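Local coordinates for protein PrgZ (Enterococcus faecalis, PDB 4FAJ) that serves as an extracellular, membrane-anchored pheromone receptor, a substrate-binding protein that binds peptide and probably takes part in peptide transport, at residues V58-L64 and Y557-I562; T313-A317 and M548-K554; L480-T485 and K497-L503. One frame throughout, in Å; residues are numbered along the deposited sequence. Where two conformers were deposited one is given.

How the contacts relate
All three contacts are nested along the chain: contact 3 (480-485 with 497-503) lies inside the loop closed by contact 2 (313-317 with 548-554), which lies inside the loop closed by contact 1 (58-64 with 557-562). The centres of contacts 1 and 2 are about 20 Å apart, and segments 548-554 and 557-562 almost adjoin in sequence. Contact 3 is about 25 Å from contact 2 and 43 Å from contact 1, measured between centres, and lies across the chain's centre from contact 1. Bound zinc ions lie in the neighbourhood of the first two, about 13 Å from the R561 side chain and about 7 Å from that of L315, whereas contact 3 lies away from the annotated sites.

Contact 1 (V58-L64 and Y557-I562); sequences VEQVATL and YKKMRI
The ring of Y557 meets L64 obliquely: the methyl CD1 of L64 comes to the CE1-CZ side, 3.4 Å from Y557 CE1 and 3.6 Å from Y557 CZ. This is where the two ends of the modelled chain pack together. Strand 61-66, an outermost strand of a mixed four-stranded sheet, turns A62 and L64 toward the C-terminal segment, while I272 of the adjoining strand 271-276 also touches both L64 and Y557. A type I turn from Y557 to M560, closed by M560 N to Y557 O at 3.0 Å, reverses the chain before strand 561-562 pairs with 543-544. The two lysines within that turn hydrogen-bond to zinc ligands, K558 NZ to D263 and K559 NZ to D266, which places the turn in the second shell of that metal site. In M560, CG stands opposite the backbone N (chi1 178°) and the rest of the side chain is fully extended, which carries the methyl CE to A62 CB at 3.5 Å. Beyond it, I562 faces the N-terminal segment, with CG1 3.8 Å from V61 O. Its other branch crosses V58 at about a right angle, I562 CG2 lying 3.7 Å from V58 CG1.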
loop_
_atom_site.group_PDB
_atom_site.type_symbol
_atom_site.label_atom_id
_atom_site.label_comp_id
_atom_site.label_asym_id
_atom_site.label_seq_id
_atom_site.Cartn_x
_atom_site.Cartn_y
_atom_site.Cartn_z
ATOM N N VAL A 58 30.715 17.266 7.519
ATOM C CA VAL A 58 29.411 17.301 6.794
ATOM C C VAL A 58 28.260 16.901 7.717
ATOM O O VAL A 58 28.233 15.790 8.258
ATOM C CB VAL A 58 29.436 16.391 5.557
ATOM C CG1 VAL A 58 28.088 16.409 4.852
ATOM C CG2 VAL A 58 30.541 16.838 4.608
ATOM N N GLU A 59 27.311 17.816 7.891
ATOM C CA GLU A 59 26.176 17.587 8.765
ATOM C C GLU A 59 25.311 16.463 8.200
ATOM O O GLU A 59 25.040 16.427 7.000
ATOM C CB GLU A 59 25.360 18.872 8.920
ATOM C CG GLU A 59 24.278 18.786 9.978
ATOM C CD GLU A 59 23.671 20.136 10.310
ATOM O OE1 GLU A 59 23.595 20.471 11.511
ATOM O OE2 GLU A 59 23.274 20.864 9.373
ATOM N N GLN A 60 24.894 15.539 9.064
ATOM C CA GLN A 60 24.101 14.392 8.616
ATOM C C GLN A 60 22.621 14.723 8.724
ATOM O O GLN A 60 21.909 14.214 9.600
ATOM C CB GLN A 60 24.460 13.128 9.404
ATOM C CG GLN A 60 25.930 12.720 9.276
ATOM C CD GLN A 60 26.323 12.331 7.851
ATOM O OE1 GLN A 60 27.145 12.990 7.219
ATOM N NE2 GLN A 60 25.738 11.260 7.348
ATOM N N VAL A 61 22.158 15.581 7.819
ATOM C CA VAL A 61 20.765 16.018 7.796
ATOM C C VAL A 61 20.300 16.098 6.347
ATOM O O VAL A 61 21.098 16.356 5.448
ATOM C CB VAL A 61 20.589 17.391 8.497
ATOM C CG1 VAL A 61 19.197 17.956 8.255
ATOM C CG2 VAL A 61 20.864 17.266 9.990
ATOM N N ALA A 62 19.013 15.852 6.123
ATOM C CA ALA A 62 18.432 15.943 4.784
ATOM C C ALA A 62 16.994 16.386 4.887
ATOM O O ALA A 62 16.356 16.216 5.935
ATOM C CB ALA A 62 18.502 14.597 4.064
ATOM N N THR A 63 16.489 16.925 3.781
ATOM C CA THR A 63 15.078 17.232 3.629
ATOM C C THR A 63 14.577 16.483 2.398
ATOM O O THR A 63 15.046 16.722 1.286
ATOM C CB THR A 63 14.841 18.743 3.496
ATOM O OG1 THR A 63 15.342 19.396 4.667
ATOM C CG2 THR A 63 13.362 19.048 3.348
ATOM N N LEU A 64 13.640 15.569 2.624
ATOM C CA LEU A 64 13.099 14.699 1.585
ATOM C C LEU A 64 11.623 15.020 1.368
ATOM O O LEU A 64 11.078 15.912 2.010
ATOM C CB LEU A 64 13.276 13.227 1.980
ATOM C CG LEU A 64 14.697 12.784 2.386
ATOM C CD1 LEU A 64 14.702 11.310 2.798
ATOM C CD2 LEU A 64 15.713 13.030 1.278
ATOM N N TYR A 557 15.517 4.461 5.616
ATOM C CA TYR A 557 16.581 5.441 5.800
ATOM C C TYR A 557 17.577 5.060 6.907
ATOM O O TYR A 557 18.467 5.845 7.237
ATOM C CB TYR A 557 15.955 6.786 6.144
ATOM C CG TYR A 557 14.928 7.261 5.139
ATOM C CD1 TYR A 557 15.283 7.525 3.832
ATOM C CD2 TYR A 557 13.598 7.465 5.510
ATOM C CE1 TYR A 557 14.341 7.978 2.903
ATOM C CE2 TYR A 557 12.663 7.908 4.603
ATOM C CZ TYR A 557 13.042 8.178 3.298
ATOM O OH TYR A 557 12.106 8.622 2.390
ATOM N N LYS A 558 17.431 3.863 7.472
ATOM C CA LYS A 558 18.220 3.446 8.628
ATOM C C LYS A 558 19.722 3.718 8.460
ATOM O O LYS A 558 20.357 4.267 9.352
ATOM C CB LYS A 558 18.002 1.954 8.922
ATOM C CG LYS A 558 18.927 1.385 10.015
ATOM C CD LYS A 558 18.543 -0.059 10.376
ATOM C CE LYS A 558 19.611 -0.706 11.224
ATOM N NZ LYS A 558 19.320 -2.141 11.469
ATOM N N LYS A 559 20.277 3.315 7.322
ATOM C CA LYS A 559 21.716 3.395 7.096
ATOM C C LYS A 559 22.090 4.568 6.183
ATOM O O LYS A 559 23.232 4.670 5.724
ATOM C CB LYS A 559 22.238 2.070 6.530
ATOM C CG LYS A 559 22.167 0.904 7.511
ATOM C CD LYS A 559 22.849 -0.346 6.928
ATOM C CE LYS A 559 22.452 -1.642 7.655
ATOM N NZ LYS A 559 23.490 -2.121 8.620
ATOM N N MET A 560 21.137 5.471 5.955
ATOM C CA MET A 560 21.359 6.673 5.149
ATOM C C MET A 560 22.524 7.496 5.697
ATOM O O MET A 560 22.694 7.591 6.912
ATOM C CB MET A 560 20.086 7.528 5.145
ATOM C CG MET A 560 20.154 8.842 4.383
ATOM S SD MET A 560 18.553 9.686 4.444
ATOM C CE MET A 560 18.922 11.143 3.473
ATOM N N ARG A 561 23.315 8.085 4.802
ATOM C CA ARG A 561 24.357 9.042 5.197
ATOM C C ARG A 561 24.604 10.096 4.114
ATOM O O ARG A 561 24.246 9.898 2.955
ATOM C CB ARG A 561 25.662 8.321 5.538
ATOM C CG ARG A 561 26.380 7.718 4.348
ATOM C CD ARG A 561 27.638 6.974 4.777
ATOM N NE ARG A 561 28.519 6.737 3.633
ATOM C CZ ARG A 561 28.448 5.690 2.812
ATOM N NH1 ARG A 561 27.547 4.741 2.991
ATOM N NH2 ARG A 561 29.302 5.584 1.798
ATOM N N ILE A 562 25.209 11.215 4.506
ATOM C CA ILE A 562 25.517 12.310 3.597
ATOM C C ILE A 562 27.028 12.334 3.394
ATOM O O ILE A 562 27.778 12.455 4.360
ATOM C CB ILE A 562 25.049 13.683 4.147
ATOM C CG1 ILE A 562 23.575 13.651 4.560
ATOM C CG2 ILE A 562 25.273 14.785 3.115
ATOM C CD1 ILE A 562 22.623 13.224 3.443
#

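Contact 2 (T313-A317 and M548-K554); sequences TTLMA and MHSIGAK
A317 N donates to S550 O at 2.9 Å, with an N-H...O angle of 156°, and this backbone bond ties strand 311-324, where the chain turns a corner at A317, to the loop 548-554. Next to it, A317 CB packs on I551 CG2 at 3.8 Å. The loop is itself drawn together by H549 N to K554 O, 2.7 Å.

M316 sits in the middle of the interface. Its side chain bends at chi2 and again at chi3, which brings the sulfur up to both H549 O and the K554 side chain: M316 SD is 3.7 Å from H549 O and 3.8 Å from K554 CE, the lysine crossing it at about a right angle. The ammonium of K554 does not end on the sulfur, since its hydrogen-bond partner is T535 OG1 on strand 528-539. The M316 methyl goes the other way, CE meeting M548 CE at 3.8 Å. With chi1 at -172° and every later torsion near 180°, M548 spans from the loop to the strand, where it meets T314 tip to tip, SD 3.7 Å from T314 OG1.

Strand 311-324 pairs antiparallel with 528-539 and 464-470, whereas the loop also rests on helix 81-90 and strand 95-97. The contact is thus loop-on-strand packing, in which the C-terminal loop 548-554 joins a strand of the seven-stranded mixed sheet to helix 81-90 and strand 95-97 within the family 5 solute-binding fold.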
loop_
_atom_site.group_PDB
_atom_site.type_symbol
_atom_site.label_atom_id
_atom_site.label_comp_id
_atom_site.label_asym_id
_atom_site.label_seq_id
_atom_site.Cartn_x
_atom_site.Cartn_y
_atom_site.Cartn_z
ATOM N N THR A 313 14.502 6.425 -12.390
ATOM C CA THR A 313 13.146 5.890 -12.322
ATOM C C THR A 313 13.213 4.428 -11.909
ATOM O O THR A 313 14.080 3.688 -12.371
ATOM C CB THR A 313 12.371 6.036 -13.644
ATOM O OG1 THR A 313 11.033 5.532 -13.472
ATOM C CG2 THR A 313 13.045 5.279 -14.760
ATOM N N THR A 314 12.280 4.029 -11.052
ATOM C CA THR A 314 12.278 2.705 -10.444
ATOM C C THR A 314 10.854 2.168 -10.497
ATOM O O THR A 314 9.933 2.826 -10.011
ATOM C CB THR A 314 12.748 2.759 -8.977
ATOM O OG1 THR A 314 13.962 3.513 -8.880
ATOM C CG2 THR A 314 12.982 1.321 -8.417
ATOM N N LEU A 315 10.672 0.992 -11.098
ATOM C CA LEU A 315 9.341 0.413 -11.296
ATOM C C LEU A 315 8.862 -0.218 -10.003
ATOM O O LEU A 315 9.607 -0.961 -9.367
ATOM C CB LEU A 315 9.362 -0.647 -12.408
ATOM C CG LEU A 315 8.009 -1.228 -12.827
ATOM C CD1 LEU A 315 7.150 -0.144 -13.479
ATOM C CD2 LEU A 315 8.202 -2.415 -13.783
ATOM N N MET A 316 7.629 0.096 -9.613
ATOM C CA MET A 316 7.056 -0.375 -8.352
ATOM C C MET A 316 6.011 -1.473 -8.585
ATOM O O MET A 316 5.395 -1.524 -9.643
ATOM C CB MET A 316 6.378 0.774 -7.636
ATOM C CG MET A 316 7.274 1.950 -7.304
ATOM S SD MET A 316 8.338 1.602 -5.888
ATOM C CE MET A 316 9.920 1.484 -6.694
ATOM N N ALA A 317 5.804 -2.323 -7.571
ATOM C CA ALA A 317 4.751 -3.360 -7.595
ATOM C C ALA A 317 3.423 -2.732 -7.171
ATOM O O ALA A 317 2.844 -3.068 -6.130
ATOM C CB ALA A 317 5.129 -4.542 -6.676
ATOM N N MET A 548 15.495 1.438 -1.211
ATOM C CA MET A 548 14.204 1.678 -1.859
ATOM C C MET A 548 13.582 0.321 -2.219
ATOM O O MET A 548 14.251 -0.507 -2.820
ATOM C CB MET A 548 14.411 2.522 -3.116
ATOM C CG MET A 548 13.127 2.996 -3.784
ATOM S SD MET A 548 13.441 3.997 -5.258
ATOM C CE MET A 548 11.800 4.583 -5.610
ATOM N N HIS A 549 12.322 0.092 -1.841
ATOM C CA HIS A 549 11.669 -1.200 -2.039
ATOM C C HIS A 549 10.522 -1.074 -3.047
ATOM O O HIS A 549 9.711 -0.143 -2.949
ATOM C CB HIS A 549 11.111 -1.723 -0.709
ATOM C CG HIS A 549 12.149 -1.933 0.352
ATOM N ND1 HIS A 549 13.054 -2.971 0.310
ATOM C CD2 HIS A 549 12.399 -1.262 1.501
ATOM C CE1 HIS A 549 13.838 -2.914 1.373
ATOM N NE2 HIS A 549 13.458 -1.893 2.117
ATOM N N SER A 550 10.439 -2.006 -3.996
ATOM C CA SER A 550 9.299 -2.057 -4.934
ATOM C C SER A 550 8.032 -2.692 -4.306
ATOM O O SER A 550 6.933 -2.602 -4.875
ATOM C CB SER A 550 9.688 -2.805 -6.198
ATOM O OG SER A 550 10.133 -4.109 -5.880
ATOM N N ILE A 551 8.202 -3.336 -3.154
ATOM C CA ILE A 551 7.094 -3.854 -2.344
ATOM C C ILE A 551 7.199 -3.343 -0.894
ATOM O O ILE A 551 8.292 -3.034 -0.412
ATOM C CB ILE A 551 7.043 -5.414 -2.314
ATOM C CG1 ILE A 551 8.256 -6.004 -1.587
ATOM C CG2 ILE A 551 6.948 -5.998 -3.711
ATOM C CD1 ILE A 551 8.212 -7.536 -1.467
ATOM N N GLY A 552 6.067 -3.274 -0.207
ATOM C CA GLY A 552 6.024 -2.854 1.192
ATOM C C GLY A 552 6.342 -1.380 1.360
ATOM O O GLY A 552 6.134 -0.577 0.444
ATOM N N ALA A 553 6.853 -1.023 2.534
ATOM C CA ALA A 553 7.198 0.366 2.828
ATOM C C ALA A 553 8.332 0.782 1.888
ATOM O O ALA A 553 9.351 0.120 1.838
ATOM C CB ALA A 553 7.614 0.506 4.281
ATOM N N LYS A 554 8.148 1.872 1.152
ATOM C CA LYS A 554 9.012 2.205 0.017
ATOM C C LYS A 554 10.456 2.561 0.386
ATOM O O LYS A 554 11.384 2.200 -0.352
ATOM C CB LYS A 554 8.414 3.352 -0.799
ATOM C CG LYS A 554 9.146 3.620 -2.115
ATOM C CD LYS A 554 8.495 4.748 -2.910
ATOM C CE LYS A 554 7.185 4.342 -3.554
ATOM N NZ LYS A 554 6.823 5.270 -4.700
#

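Contact 3 (L480-T485 and K497-L503); sequences LANFET and KNYDELL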
loop_
_atom_site.group_PDB
_atom_site.type_symbol
_atom_site.label_atom_id
_atom_site.label_comp_id
_atom_site.label_asym_id
_atom_site.label_seq_id
_atom_site.Cartn_x
_atom_site.Cartn_y
_atom_site.Cartn_z
ATOM N N LEU A 480 -4.847 -9.804 -4.966
ATOM C CA LEU A 480 -6.103 -10.496 -5.261
ATOM C C LEU A 480 -7.017 -10.620 -4.036
ATOM O O LEU A 480 -8.251 -10.575 -4.169
ATOM C CB LEU A 480 -5.834 -11.854 -5.950
ATOM C CG LEU A 480 -5.028 -11.798 -7.262
ATOM C CD1 LEU A 480 -4.639 -13.207 -7.782
ATOM C CD2 LEU A 480 -5.790 -11.028 -8.367
ATOM N N ALA A 481 -6.428 -10.706 -2.841
ATOM C CA ALA A 481 -7.217 -10.726 -1.594
ATOM C C ALA A 481 -8.108 -9.487 -1.416
ATOM O O ALA A 481 -9.153 -9.566 -0.773
ATOM C CB ALA A 481 -6.295 -10.884 -0.375
ATOM N N ASN A 482 -7.722 -8.356 -2.011
ATOM C CA ASN A 482 -8.499 -7.116 -1.882
ATOM C C ASN A 482 -9.861 -7.136 -2.563
ATOM O O ASN A 482 -10.682 -6.268 -2.301
ATOM C CB ASN A 482 -7.706 -5.924 -2.419
ATOM C CG ASN A 482 -6.430 -5.686 -1.651
ATOM O OD1 ASN A 482 -6.310 -6.061 -0.489
ATOM N ND2 ASN A 482 -5.455 -5.094 -2.312
ATOM N N PHE A 483 -10.081 -8.089 -3.466
ATOM C CA PHE A 483 -11.356 -8.201 -4.145
ATOM C C PHE A 483 -12.224 -9.337 -3.622
ATOM O O PHE A 483 -13.289 -9.613 -4.186
ATOM C CB PHE A 483 -11.111 -8.253 -5.661
ATOM C CG PHE A 483 -10.316 -7.072 -6.132
ATOM C CD1 PHE A 483 -10.912 -5.819 -6.216
ATOM C CD2 PHE A 483 -8.952 -7.180 -6.361
ATOM C CE1 PHE A 483 -10.166 -4.698 -6.588
ATOM C CE2 PHE A 483 -8.207 -6.070 -6.731
ATOM C CZ PHE A 483 -8.814 -4.833 -6.843
ATOM N N GLU A 484 -11.779 -9.982 -2.548
ATOM C CA GLU A 484 -12.598 -10.965 -1.858
ATOM C C GLU A 484 -13.814 -10.276 -1.238
ATOM O O GLU A 484 -13.726 -9.129 -0.785
ATOM C CB GLU A 484 -11.771 -11.676 -0.792
ATOM C CG GLU A 484 -12.562 -12.229 0.362
ATOM C CD GLU A 484 -11.678 -12.515 1.553
ATOM O OE1 GLU A 484 -11.764 -11.759 2.555
ATOM O OE2 GLU A 484 -10.882 -13.476 1.473
ATOM N N THR A 485 -14.939 -10.986 -1.224
ATOM C CA THR A 485 -16.228 -10.414 -0.871
ATOM C C THR A 485 -16.239 -9.417 0.285
ATOM O O THR A 485 -16.587 -8.256 0.086
ATOM C CB THR A 485 -17.286 -11.517 -0.656
ATOM O OG1 THR A 485 -17.641 -12.056 -1.931
ATOM C CG2 THR A 485 -18.541 -10.954 0.015
ATOM N N LYS A 497 -18.417 -15.322 -5.564
ATOM C CA LYS A 497 -18.100 -16.391 -4.605
ATOM C C LYS A 497 -17.131 -17.415 -5.178
ATOM O O LYS A 497 -16.390 -18.075 -4.445
ATOM C CB LYS A 497 -19.373 -17.099 -4.165
ATOM C CG LYS A 497 -20.391 -16.183 -3.540
ATOM C CD LYS A 497 -19.868 -15.583 -2.264
ATOM C CE LYS A 497 -20.950 -14.806 -1.555
ATOM N NZ LYS A 497 -20.868 -15.049 -0.100
ATOM N N ASN A 498 -17.144 -17.560 -6.495
ATOM C CA ASN A 498 -16.197 -18.460 -7.146
ATOM C C ASN A 498 -14.782 -17.878 -7.149
ATOM O O ASN A 498 -13.808 -18.628 -6.972
ATOM C CB ASN A 498 -16.711 -18.797 -8.533
ATOM C CG ASN A 498 -18.160 -19.202 -8.492
ATOM O OD1 ASN A 498 -18.545 -20.085 -7.719
ATOM N ND2 ASN A 498 -18.983 -18.511 -9.253
ATOM N N TYR A 499 -14.671 -16.550 -7.306
ATOM C CA TYR A 499 -13.402 -15.834 -7.118
ATOM C C TYR A 499 -12.876 -16.046 -5.698
ATOM O O TYR A 499 -11.719 -16.404 -5.524
ATOM C CB TYR A 499 -13.569 -14.329 -7.411
ATOM C CG TYR A 499 -12.359 -13.459 -7.191
ATOM C CD1 TYR A 499 -11.485 -13.167 -8.246
ATOM C CD2 TYR A 499 -12.095 -12.893 -5.948
ATOM C CE1 TYR A 499 -10.380 -12.348 -8.060
ATOM C CE2 TYR A 499 -10.978 -12.069 -5.750
ATOM C CZ TYR A 499 -10.128 -11.806 -6.814
ATOM O OH TYR A 499 -9.031 -11.008 -6.655
ATOM N N ASP A 500 -13.741 -15.856 -4.697
ATOM C CA ASP A 500 -13.378 -16.030 -3.293
ATOM C C ASP A 500 -12.733 -17.410 -3.046
ATOM O O ASP A 500 -11.722 -17.520 -2.330
ATOM C CB ASP A 500 -14.612 -15.881 -2.380
ATOM C CG ASP A 500 -15.199 -14.468 -2.361
ATOM O OD1 ASP A 500 -14.526 -13.496 -2.781
ATOM O OD2 ASP A 500 -16.361 -14.328 -1.915
ATOM N N GLU A 501 -13.307 -18.445 -3.659
ATOM C CA GLU A 501 -12.875 -19.824 -3.444
ATOM C C GLU A 501 -11.536 -20.113 -4.132
ATOM O O GLU A 501 -10.684 -20.763 -3.541
ATOM C CB GLU A 501 -13.974 -20.808 -3.884
ATOM C CG GLU A 501 -13.589 -22.287 -3.909
ATOM C CD GLU A 501 -13.176 -22.866 -2.567
ATOM O OE1 GLU A 501 -13.440 -22.252 -1.506
ATOM O OE2 GLU A 501 -12.589 -23.972 -2.580
ATOM N N LEU A 502 -11.349 -19.615 -5.358
ATOM C CA LEU A 502 -10.042 -19.731 -6.067
ATOM C C LEU A 502 -8.874 -19.186 -5.246
ATOM O O LEU A 502 -7.783 -19.773 -5.236
ATOM C CB LEU A 502 -10.090 -19.022 -7.430
ATOM C CG LEU A 502 -10.923 -19.718 -8.503
ATOM C CD1 LEU A 502 -11.210 -18.773 -9.682
ATOM C CD2 LEU A 502 -10.267 -21.053 -8.966
ATOM N N LEU A 503 -9.113 -18.086 -4.533
ATOM C CA LEU A 503 -8.109 -17.515 -3.637
ATOM C C LEU A 503 -7.645 -18.463 -2.530
ATOM O O LEU A 503 -6.571 -18.255 -1.976
ATOM C CB LEU A 503 -8.634 -16.239 -2.967
ATOM C CG LEU A 503 -9.070 -15.071 -3.850
ATOM C CD1 LEU A 503 -9.340 -13.840 -2.982
ATOM C CD2 LEU A 503 -8.026 -14.777 -4.899
HETATM O O HOH W 1 -15.315 -11.639 -4.741
HETATM O O HOH W 2 -11.483 -16.177 -0.008
#
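Y499 is the main bump of the helix 497-502, and its hydroxyl enters the notch formed by L480 and F483. There Y499 OH is 3.4 Å from L480 CB and 3.6 Å from F483 CB, and it sits near the plane of the F483 ring, at its edge. At the bottom of the notch it donates to L480 O at 2.6 Å. The bond approaches the carbonyl well off its long direction, with a C=O...donor angle of 113°, and the same oxygen also takes F483 N, so two donors grip it. The tyrosine ring reaches this far because chi1, at 177°, swings it directly away from the backbone N; A517 and L521 of helix 510-524 also touch it, the latter touching F483 as well.

One turn further along, L503 makes a second bump. Its methyls fill the hollow between L480 and E484, L503 CD1 3.6 Å from L480 O and L503 CD2 3.8 Å from L480 CB.

Beside these, D500 holds the outgoing chain with both carboxylate oxygens. T485 N donates to D500 OD1 at 3.0 Å, on the syn side but 33° out of the carboxylate plane, and T485 OG1 donates to D500 OD2 at 2.6 Å, using the syn lone pair. That hydroxyl is also bonded to S495 OG, which fixes its rotation further. A water sits near both D500 OD1 and F483 O. D500 is buried, and these bonds would help to stabilise its carboxylate as an anion.

Taken together, this is local helix-to-turn packing away from the annotated sites: a short 3-10 segment, 481-483, following helix 477-480 and docked on the next helix across an irregular loop of eleven residues.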